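Long-range contacts in CRISPR-associated protein CasA/Cse1 (Thermus thermophilus, PDB 4AN8), which serves as a subunit of the Cascade ribonucleoprotein complex in type I-E CRISPR immunity and probably takes part in recognising foreign DNA: residues Leu61-Arg72 and Asn206-Pro217; Ile32-His40 and Gly84-Leu95. All coordinates share one frame; numbering follows the deposited sequence.

From the N terminus, Ile32-His40 comes first, then Leu61-Arg72 at the end of helix 50-67. Next is Gly84-Leu95, which closes interaction 2 around a connection that is largely helical. Much later Asn206-Pro217, the loop after helix 199-206, returns to Leu61-Arg72 and closes interaction 1 across 133 residues. The segments alternate, so the contacts cross and neither nests in the other. They meet directly: Phe86 of interaction 2 packs on Leu64 and Leu207, and Tyr94 on Arg66 and Ala67. Together they tie helices 32-37, 50-67 and 88-98 to the 206-217 loop.

Interaction 1 (Leu61-Arg72 and Asn206-Pro217); sequences LAVLHRALSGPR and NLVPYTPEDDAP
His65 lies between Leu207 and Tyr210, an aliphatic group on one face of its ring and an aromatic one on the other. Leu207 CD2 sits 3.7 Å from the His65 ring centroid in a CH-pi contact, and the same methyl reaches Leu61 CD2 at 3.6 Å. On the opposite face the Tyr210 ring forms an offset stack, its plane turned 28° from the imidazole, while His65 CB rests over the phenol near its rim. Both imidazole nitrogens have partners: His65 ND1 is bonded to Gly70 O at 2.7 Å, nearly in the ring plane, and a water links NE2 to Asn206 O. These bonds fix the rotation of the ring. The Gly70 carbonyl is within reach because helix 50-67 ends here in a Schellman motif, with Ser69 at positive phi as the C-prime residue and Gly70 N bonded back to His65 O. Beyond it a cis peptide precedes Pro71, and Pro71 O accepts from Tyr210 N at 2.8 Å. The Tyr210 ring, swung out opposite its own amide nitrogen (chi1 173°), reaches across the helix end to Arg66. The Arg66 chain, bent at chi2 and chi3, curls back against Pro217 CD and brings NH1 to the edge of the phenol, the guanidinium and ring planes standing 74° apart. Arg66 NH1 donates to Tyr210 OH at 2.8 Å and to Pro212 O at 3.1 Å, the latter in the carbonyl plane on a lone pair. Ala216 CA lies over one guanidinium face, and Glu220 forms a salt bridge with NH2. Tyr210 OH in turn donates to Asp215 OD2 at 2.6 Å, on the anti side of a carboxylate that also accepts from the backbone N atoms of Thr242 and Arg243.

Interaction 2 (Ile32-His40 and Gly84-Leu95); sequences IGEALLRAH and GGFPQDPIRDYL
Leu37 meets Gln88, Ile91 and Arg92 where two helices, 32-37 and 88-95, run antiparallel: their directions differ by 166° and their axes come within 10.8 Å. The pair illustrates how one leucine can mesh with several positions along a facing helix. Leu37 CB lies 4.0 Å from Gln88 OE1. CG is anti to the carbonyl carbon (chi1 -58°), a torsion that carries the two methyls across to helix 88-98, where they part. Leu37 CD2 slides against Ile91 CG2 at 3.7 Å and also touches the Gln88 amide. Leu37 CD1 instead settles over one face of the Arg92 guanidinium, offset toward its rim, 3.7 Å from Arg92 NH1; the extended Arg92 chain brings that flat group alongside. Further along, toward the start of helix 32-37, Leu95 CD1 packs on the bare CA of Gly33, and Leu36 CD1 leans on Ile91 CG2 more loosely. Leu36 also touches Val63 of helix 50-67 and Leu203 of helix 199-206, which places the pair against the neighbouring helices of the same core. The backbone joins in where helix 32-37 ends. Phe86 turns the edge of its ring to Leu36 O, with Phe86 CD2 at 3.6 Å, while a water donates to that same oxygen and accepts from Phe86 N. A second water is bonded to His40 ND1 and donates to Gly84 O, so that this water joins the 3-10 turn at His40 to the Gly84 carbonyl. Gln88, bent at chi2, turns its amide back toward Phe86. Gln88 NE2 donates to Phe86 O, which lies in the amide plane, and makes a long, weak but straight hydrogen bond to Leu37 O, 3.5 Å away with an angle of 173° at the hydrogen.

Interaction 1 (Leu61-Arg72 and Asn206-Pro217)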
# COMPACT_ATOMS: atom_id res chain seq x y z
N LEU A 61 -2.51 -13.85 4.58
CA LEU A 61 -1.78 -13.69 5.84
C LEU A 61 -2.68 -13.91 7.07
O LEU A 61 -2.26 -14.52 8.04
CB LEU A 61 -1.14 -12.32 5.91
CG LEU A 61 -0.02 -12.14 4.88
CD1 LEU A 61 0.24 -10.62 4.62
CD2 LEU A 61 1.24 -12.86 5.34
N ALA A 62 -3.91 -13.39 7.02
CA ALA A 62 -4.85 -13.59 8.11
C ALA A 62 -5.04 -15.08 8.31
O ALA A 62 -4.89 -15.58 9.43
CB ALA A 62 -6.21 -12.93 7.79
N VAL A 63 -5.34 -15.79 7.23
CA VAL A 63 -5.52 -17.23 7.32
C VAL A 63 -4.27 -17.94 7.88
O VAL A 63 -4.39 -18.78 8.77
CB VAL A 63 -5.93 -17.86 5.98
CG1 VAL A 63 -5.98 -19.36 6.13
CG2 VAL A 63 -7.31 -17.33 5.53
N LEU A 64 -3.09 -17.60 7.37
CA LEU A 64 -1.84 -18.21 7.83
C LEU A 64 -1.59 -18.00 9.31
O LEU A 64 -1.27 -18.95 10.03
CB LEU A 64 -0.64 -17.69 7.05
CG LEU A 64 -0.48 -18.26 5.64
CD1 LEU A 64 0.48 -17.44 4.77
CD2 LEU A 64 -0.06 -19.76 5.73
N HIS A 65 -1.71 -16.76 9.77
CA HIS A 65 -1.48 -16.45 11.17
C HIS A 65 -2.38 -17.26 12.10
O HIS A 65 -1.96 -17.70 13.15
CB HIS A 65 -1.68 -14.97 11.44
CG HIS A 65 -0.53 -14.11 11.01
ND1 HIS A 65 0.79 -14.49 11.21
CD2 HIS A 65 -0.50 -12.90 10.40
CE1 HIS A 65 1.58 -13.52 10.77
NE2 HIS A 65 0.83 -12.55 10.28
N ARG A 66 -3.64 -17.43 11.72
CA ARG A 66 -4.56 -18.12 12.59
C ARG A 66 -4.34 -19.62 12.49
O ARG A 66 -4.25 -20.30 13.50
CB ARG A 66 -6.01 -17.75 12.24
CG ARG A 66 -6.29 -16.27 12.37
CD ARG A 66 -6.01 -15.81 13.80
NE ARG A 66 -7.01 -16.34 14.73
CZ ARG A 66 -7.03 -16.06 16.03
NH1 ARG A 66 -6.10 -15.26 16.54
NH2 ARG A 66 -7.98 -16.59 16.80
N ALA A 67 -4.22 -20.13 11.27
CA ALA A 67 -4.03 -21.56 11.07
C ALA A 67 -2.74 -22.06 11.70
O ALA A 67 -2.72 -23.16 12.24
CB ALA A 67 -4.07 -21.92 9.61
N LEU A 68 -1.68 -21.26 11.66
CA LEU A 68 -0.38 -21.67 12.21
C LEU A 68 -0.19 -21.12 13.63
O LEU A 68 0.81 -21.40 14.28
CB LEU A 68 0.77 -21.22 11.31
CG LEU A 68 0.65 -21.69 9.86
CD1 LEU A 68 1.72 -21.09 8.97
CD2 LEU A 68 0.69 -23.21 9.80
N SER A 69 -1.13 -20.31 14.08
CA SER A 69 -1.05 -19.77 15.42
C SER A 69 0.32 -19.14 15.67
O SER A 69 0.91 -19.30 16.73
CB SER A 69 -1.33 -20.89 16.41
OG SER A 69 -1.75 -20.35 17.64
N GLY A 70 0.81 -18.41 14.67
CA GLY A 70 2.17 -17.85 14.68
C GLY A 70 2.40 -17.10 13.38
O GLY A 70 1.45 -16.61 12.78
N PRO A 71 3.66 -17.02 12.91
CA PRO A 71 4.83 -17.65 13.53
C PRO A 71 5.19 -16.93 14.81
O PRO A 71 5.12 -15.71 14.83
CB PRO A 71 5.93 -17.42 12.49
CG PRO A 71 5.52 -16.18 11.77
CD PRO A 71 4.02 -16.28 11.69
N ARG A 72 5.52 -17.67 15.86
CA ARG A 72 5.92 -17.06 17.12
C ARG A 72 7.31 -16.48 17.03
O ARG A 72 7.67 -15.59 17.78
CB ARG A 72 5.89 -18.08 18.26
CG ARG A 72 4.55 -18.76 18.47
CD ARG A 72 3.46 -17.78 18.88
NE ARG A 72 2.19 -18.48 19.02
CZ ARG A 72 1.68 -18.90 20.18
NH1 ARG A 72 2.32 -18.65 21.31
NH2 ARG A 72 0.52 -19.54 20.20
N ASN A 206 6.27 -11.32 4.81
CA ASN A 206 5.25 -10.48 5.45
C ASN A 206 4.66 -11.13 6.69
O ASN A 206 3.78 -10.54 7.33
CB ASN A 206 4.12 -10.13 4.46
CG ASN A 206 4.56 -9.11 3.42
OD1 ASN A 206 4.41 -7.91 3.62
ND2 ASN A 206 5.14 -9.60 2.31
N LEU A 207 5.14 -12.33 7.03
CA LEU A 207 4.64 -13.04 8.21
C LEU A 207 5.36 -12.63 9.48
O LEU A 207 6.15 -13.39 10.02
CB LEU A 207 4.74 -14.55 8.05
CG LEU A 207 3.63 -15.26 7.29
CD1 LEU A 207 3.97 -16.74 7.18
CD2 LEU A 207 2.30 -15.08 8.00
N VAL A 208 5.05 -11.43 9.95
CA VAL A 208 5.62 -10.86 11.16
C VAL A 208 5.22 -11.69 12.39
O VAL A 208 4.06 -12.15 12.48
CB VAL A 208 5.14 -9.40 11.29
CG1 VAL A 208 5.69 -8.72 12.58
CG2 VAL A 208 5.53 -8.61 10.01
N PRO A 209 6.17 -11.91 13.31
CA PRO A 209 5.91 -12.74 14.50
C PRO A 209 4.60 -12.35 15.13
O PRO A 209 4.32 -11.16 15.32
CB PRO A 209 7.09 -12.43 15.42
CG PRO A 209 8.26 -12.27 14.40
CD PRO A 209 7.61 -11.61 13.16
N TYR A 210 3.79 -13.36 15.42
CA TYR A 210 2.42 -13.16 15.82
C TYR A 210 2.06 -14.09 16.96
O TYR A 210 2.52 -15.23 16.98
CB TYR A 210 1.52 -13.49 14.64
CG TYR A 210 0.03 -13.50 14.91
CD1 TYR A 210 -0.69 -12.31 15.02
CD2 TYR A 210 -0.67 -14.70 15.01
CE1 TYR A 210 -2.04 -12.31 15.25
CE2 TYR A 210 -2.04 -14.72 15.24
CZ TYR A 210 -2.72 -13.51 15.35
OH TYR A 210 -4.08 -13.50 15.57
N THR A 211 1.27 -13.59 17.90
CA THR A 211 0.54 -14.42 18.86
C THR A 211 -0.96 -14.16 18.73
O THR A 211 -1.38 -13.02 18.55
CB THR A 211 0.98 -14.15 20.31
OG1 THR A 211 1.14 -12.74 20.50
CG2 THR A 211 2.30 -14.82 20.59
N PRO A 212 -1.78 -15.23 18.78
CA PRO A 212 -3.22 -15.13 18.51
C PRO A 212 -4.07 -14.43 19.57
O PRO A 212 -5.22 -14.09 19.28
CB PRO A 212 -3.67 -16.60 18.39
CG PRO A 212 -2.63 -17.38 19.05
CD PRO A 212 -1.33 -16.62 18.91
N GLU A 213 -3.52 -14.21 20.76
CA GLU A 213 -4.35 -13.73 21.87
C GLU A 213 -5.09 -12.41 21.57
O GLU A 213 -4.48 -11.42 21.15
CB GLU A 213 -3.52 -13.61 23.15
CG GLU A 213 -3.18 -14.96 23.80
CD GLU A 213 -2.08 -15.73 23.08
OE1 GLU A 213 -1.35 -15.12 22.28
OE2 GLU A 213 -1.94 -16.95 23.33
N ASP A 214 -6.40 -12.39 21.80
CA ASP A 214 -7.18 -11.15 21.74
C ASP A 214 -7.40 -10.69 20.31
O ASP A 214 -7.62 -9.51 20.04
CB ASP A 214 -6.51 -10.03 22.55
CG ASP A 214 -6.63 -10.23 24.06
OD1 ASP A 214 -5.86 -11.05 24.62
OD2 ASP A 214 -7.47 -9.57 24.69
N ASP A 215 -7.33 -11.64 19.38
CA ASP A 215 -7.47 -11.31 17.99
C ASP A 215 -8.31 -12.41 17.38
O ASP A 215 -8.35 -13.52 17.90
CB ASP A 215 -6.09 -11.23 17.32
CG ASP A 215 -6.16 -10.78 15.87
OD1 ASP A 215 -7.04 -9.97 15.53
OD2 ASP A 215 -5.34 -11.25 15.06
N ALA A 216 -8.98 -12.09 16.29
CA ALA A 216 -9.77 -13.07 15.57
C ALA A 216 -10.17 -12.40 14.26
O ALA A 216 -10.52 -11.23 14.24
CB ALA A 216 -11.04 -13.46 16.38
N PRO A 217 -10.07 -13.15 13.16
CA PRO A 217 -10.56 -12.63 11.88
C PRO A 217 -12.09 -12.69 11.87
O PRO A 217 -12.70 -13.37 12.72
CB PRO A 217 -9.97 -13.61 10.86
CG PRO A 217 -9.78 -14.91 11.64
CD PRO A 217 -9.43 -14.47 13.05
O HOH W 1 1.11 -10.17 8.63

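Interaction 2 (Ile32-His40 and Gly84-Leu95)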
# COMPACT_ATOMS: atom_id res chain seq x y z
N ILE A 32 -8.07 -20.09 -2.05
CA ILE A 32 -7.19 -19.88 -0.92
C ILE A 32 -6.37 -21.12 -0.60
O ILE A 32 -5.19 -21.02 -0.30
CB ILE A 32 -7.99 -19.43 0.31
CG1 ILE A 32 -8.54 -18.01 0.09
CG2 ILE A 32 -7.14 -19.49 1.59
CD1 ILE A 32 -9.60 -17.60 1.10
N GLY A 33 -6.99 -22.31 -0.65
CA GLY A 33 -6.28 -23.53 -0.34
C GLY A 33 -5.02 -23.74 -1.18
O GLY A 33 -3.92 -23.93 -0.66
N GLU A 34 -5.19 -23.72 -2.49
CA GLU A 34 -4.08 -23.88 -3.41
C GLU A 34 -3.06 -22.74 -3.30
O GLU A 34 -1.85 -22.97 -3.41
CB GLU A 34 -4.59 -23.97 -4.85
CG GLU A 34 -3.49 -24.22 -5.86
CD GLU A 34 -4.02 -24.50 -7.26
OE1 GLU A 34 -5.26 -24.60 -7.44
OE2 GLU A 34 -3.18 -24.62 -8.18
N ALA A 35 -3.53 -21.52 -3.12
CA ALA A 35 -2.63 -20.39 -3.00
C ALA A 35 -1.66 -20.61 -1.85
O ALA A 35 -0.50 -20.27 -1.96
CB ALA A 35 -3.42 -19.09 -2.79
N LEU A 36 -2.14 -21.18 -0.75
CA LEU A 36 -1.33 -21.41 0.44
C LEU A 36 -0.48 -22.68 0.35
O LEU A 36 0.73 -22.62 0.48
CB LEU A 36 -2.23 -21.47 1.69
CG LEU A 36 -2.91 -20.14 2.09
CD1 LEU A 36 -3.47 -20.24 3.51
CD2 LEU A 36 -1.87 -19.03 1.96
N LEU A 37 -1.13 -23.81 0.12
CA LEU A 37 -0.47 -25.11 0.07
C LEU A 37 0.51 -25.22 -1.09
O LEU A 37 1.47 -25.95 -1.01
CB LEU A 37 -1.51 -26.22 -0.03
CG LEU A 37 -2.48 -26.16 1.14
CD1 LEU A 37 -3.61 -27.16 0.97
CD2 LEU A 37 -1.72 -26.38 2.45
N ARG A 38 0.28 -24.48 -2.15
CA ARG A 38 1.20 -24.52 -3.29
C ARG A 38 1.79 -23.14 -3.63
O ARG A 38 2.06 -22.85 -4.78
CB ARG A 38 0.52 -25.14 -4.50
CG ARG A 38 0.25 -26.62 -4.32
CD ARG A 38 -0.55 -27.17 -5.49
NE ARG A 38 -0.28 -26.42 -6.72
CZ ARG A 38 -0.82 -26.70 -7.90
NH1 ARG A 38 -1.66 -27.72 -8.04
NH2 ARG A 38 -0.52 -25.94 -8.95
N ALA A 39 2.02 -22.32 -2.60
CA ALA A 39 2.52 -20.96 -2.80
C ALA A 39 3.81 -20.91 -3.62
O ALA A 39 3.98 -20.02 -4.46
CB ALA A 39 2.72 -20.26 -1.47
N HIS A 40 4.70 -21.87 -3.40
CA HIS A 40 6.00 -21.88 -4.06
C HIS A 40 5.89 -21.96 -5.59
O HIS A 40 6.81 -21.56 -6.29
CB HIS A 40 6.86 -23.04 -3.54
CG HIS A 40 6.39 -24.39 -3.99
ND1 HIS A 40 5.29 -25.01 -3.45
CD2 HIS A 40 6.86 -25.22 -4.95
CE1 HIS A 40 5.10 -26.18 -4.04
NE2 HIS A 40 6.04 -26.33 -4.96
N GLY A 84 10.78 -25.04 1.97
CA GLY A 84 10.10 -24.75 0.73
C GLY A 84 8.58 -24.82 0.84
O GLY A 84 7.89 -24.98 -0.16
N GLY A 85 8.04 -24.66 2.04
CA GLY A 85 6.59 -24.68 2.18
C GLY A 85 6.13 -24.51 3.61
O GLY A 85 6.94 -24.67 4.52
N PHE A 86 4.86 -24.16 3.79
CA PHE A 86 4.22 -24.08 5.10
C PHE A 86 3.83 -25.47 5.58
O PHE A 86 3.61 -26.37 4.77
CB PHE A 86 2.92 -23.27 5.05
CG PHE A 86 3.09 -21.85 4.61
CD1 PHE A 86 3.77 -20.95 5.41
CD2 PHE A 86 2.54 -21.42 3.41
CE1 PHE A 86 3.92 -19.64 5.00
CE2 PHE A 86 2.70 -20.12 3.00
CZ PHE A 86 3.39 -19.23 3.79
N PRO A 87 3.71 -25.64 6.91
CA PRO A 87 3.05 -26.83 7.46
C PRO A 87 1.67 -26.98 6.84
O PRO A 87 0.86 -26.04 6.90
CB PRO A 87 2.92 -26.49 8.95
CG PRO A 87 4.08 -25.62 9.22
CD PRO A 87 4.25 -24.78 7.97
N GLN A 88 1.40 -28.14 6.25
CA GLN A 88 0.20 -28.36 5.46
C GLN A 88 -1.02 -28.74 6.28
O GLN A 88 -2.13 -28.30 6.00
CB GLN A 88 0.46 -29.43 4.42
CG GLN A 88 1.72 -29.21 3.66
CD GLN A 88 1.47 -28.56 2.32
OE1 GLN A 88 0.80 -29.13 1.46
NE2 GLN A 88 2.02 -27.36 2.14
N ASP A 89 -0.81 -29.58 7.28
CA ASP A 89 -1.91 -30.11 8.07
C ASP A 89 -2.62 -29.04 8.89
O ASP A 89 -3.85 -28.96 8.85
CB ASP A 89 -1.44 -31.26 8.97
CG ASP A 89 -1.59 -32.63 8.30
OD1 ASP A 89 -2.03 -32.70 7.12
OD2 ASP A 89 -1.27 -33.65 8.96
N PRO A 90 -1.87 -28.20 9.62
CA PRO A 90 -2.51 -27.07 10.30
C PRO A 90 -3.36 -26.24 9.33
O PRO A 90 -4.47 -25.86 9.67
CB PRO A 90 -1.32 -26.25 10.79
CG PRO A 90 -0.21 -27.26 10.94
CD PRO A 90 -0.40 -28.20 9.80
N ILE A 91 -2.84 -25.97 8.14
CA ILE A 91 -3.61 -25.20 7.17
C ILE A 91 -4.89 -25.94 6.72
O ILE A 91 -5.98 -25.35 6.70
CB ILE A 91 -2.72 -24.78 5.97
CG1 ILE A 91 -1.71 -23.74 6.44
CG2 ILE A 91 -3.59 -24.27 4.79
CD1 ILE A 91 -0.64 -23.42 5.42
N ARG A 92 -4.76 -27.21 6.35
CA ARG A 92 -5.93 -28.01 6.01
C ARG A 92 -6.94 -28.08 7.15
O ARG A 92 -8.13 -27.91 6.94
CB ARG A 92 -5.52 -29.42 5.61
CG ARG A 92 -4.81 -29.51 4.29
CD ARG A 92 -4.66 -30.97 3.89
NE ARG A 92 -3.52 -31.17 3.00
CZ ARG A 92 -3.58 -31.04 1.68
NH1 ARG A 92 -4.73 -30.71 1.11
NH2 ARG A 92 -2.50 -31.25 0.94
N ASP A 93 -6.47 -28.34 8.37
CA ASP A 93 -7.38 -28.39 9.50
C ASP A 93 -8.15 -27.07 9.70
O ASP A 93 -9.36 -27.07 9.83
CB ASP A 93 -6.65 -28.79 10.78
CG ASP A 93 -6.17 -30.24 10.75
OD1 ASP A 93 -6.70 -31.04 9.94
OD2 ASP A 93 -5.25 -30.57 11.55
N TYR A 94 -7.43 -25.96 9.74
CA TYR A 94 -8.06 -24.65 9.87
C TYR A 94 -9.08 -24.40 8.76
O TYR A 94 -10.21 -24.01 9.04
CB TYR A 94 -7.00 -23.56 9.91
CG TYR A 94 -7.55 -22.20 10.25
CD1 TYR A 94 -8.03 -21.35 9.25
CD2 TYR A 94 -7.62 -21.77 11.57
CE1 TYR A 94 -8.54 -20.12 9.55
CE2 TYR A 94 -8.13 -20.52 11.88
CZ TYR A 94 -8.59 -19.70 10.85
OH TYR A 94 -9.11 -18.46 11.14
N LEU A 95 -8.71 -24.65 7.51
CA LEU A 95 -9.63 -24.43 6.40
C LEU A 95 -10.89 -25.34 6.43
O LEU A 95 -11.99 -24.93 6.05
CB LEU A 95 -8.88 -24.61 5.07
CG LEU A 95 -7.87 -23.50 4.74
CD1 LEU A 95 -7.26 -23.70 3.37
CD2 LEU A 95 -8.53 -22.10 4.84
O HOH W 2 3.13 -24.21 1.38
O HOH W 3 4.86 -24.24 -1.01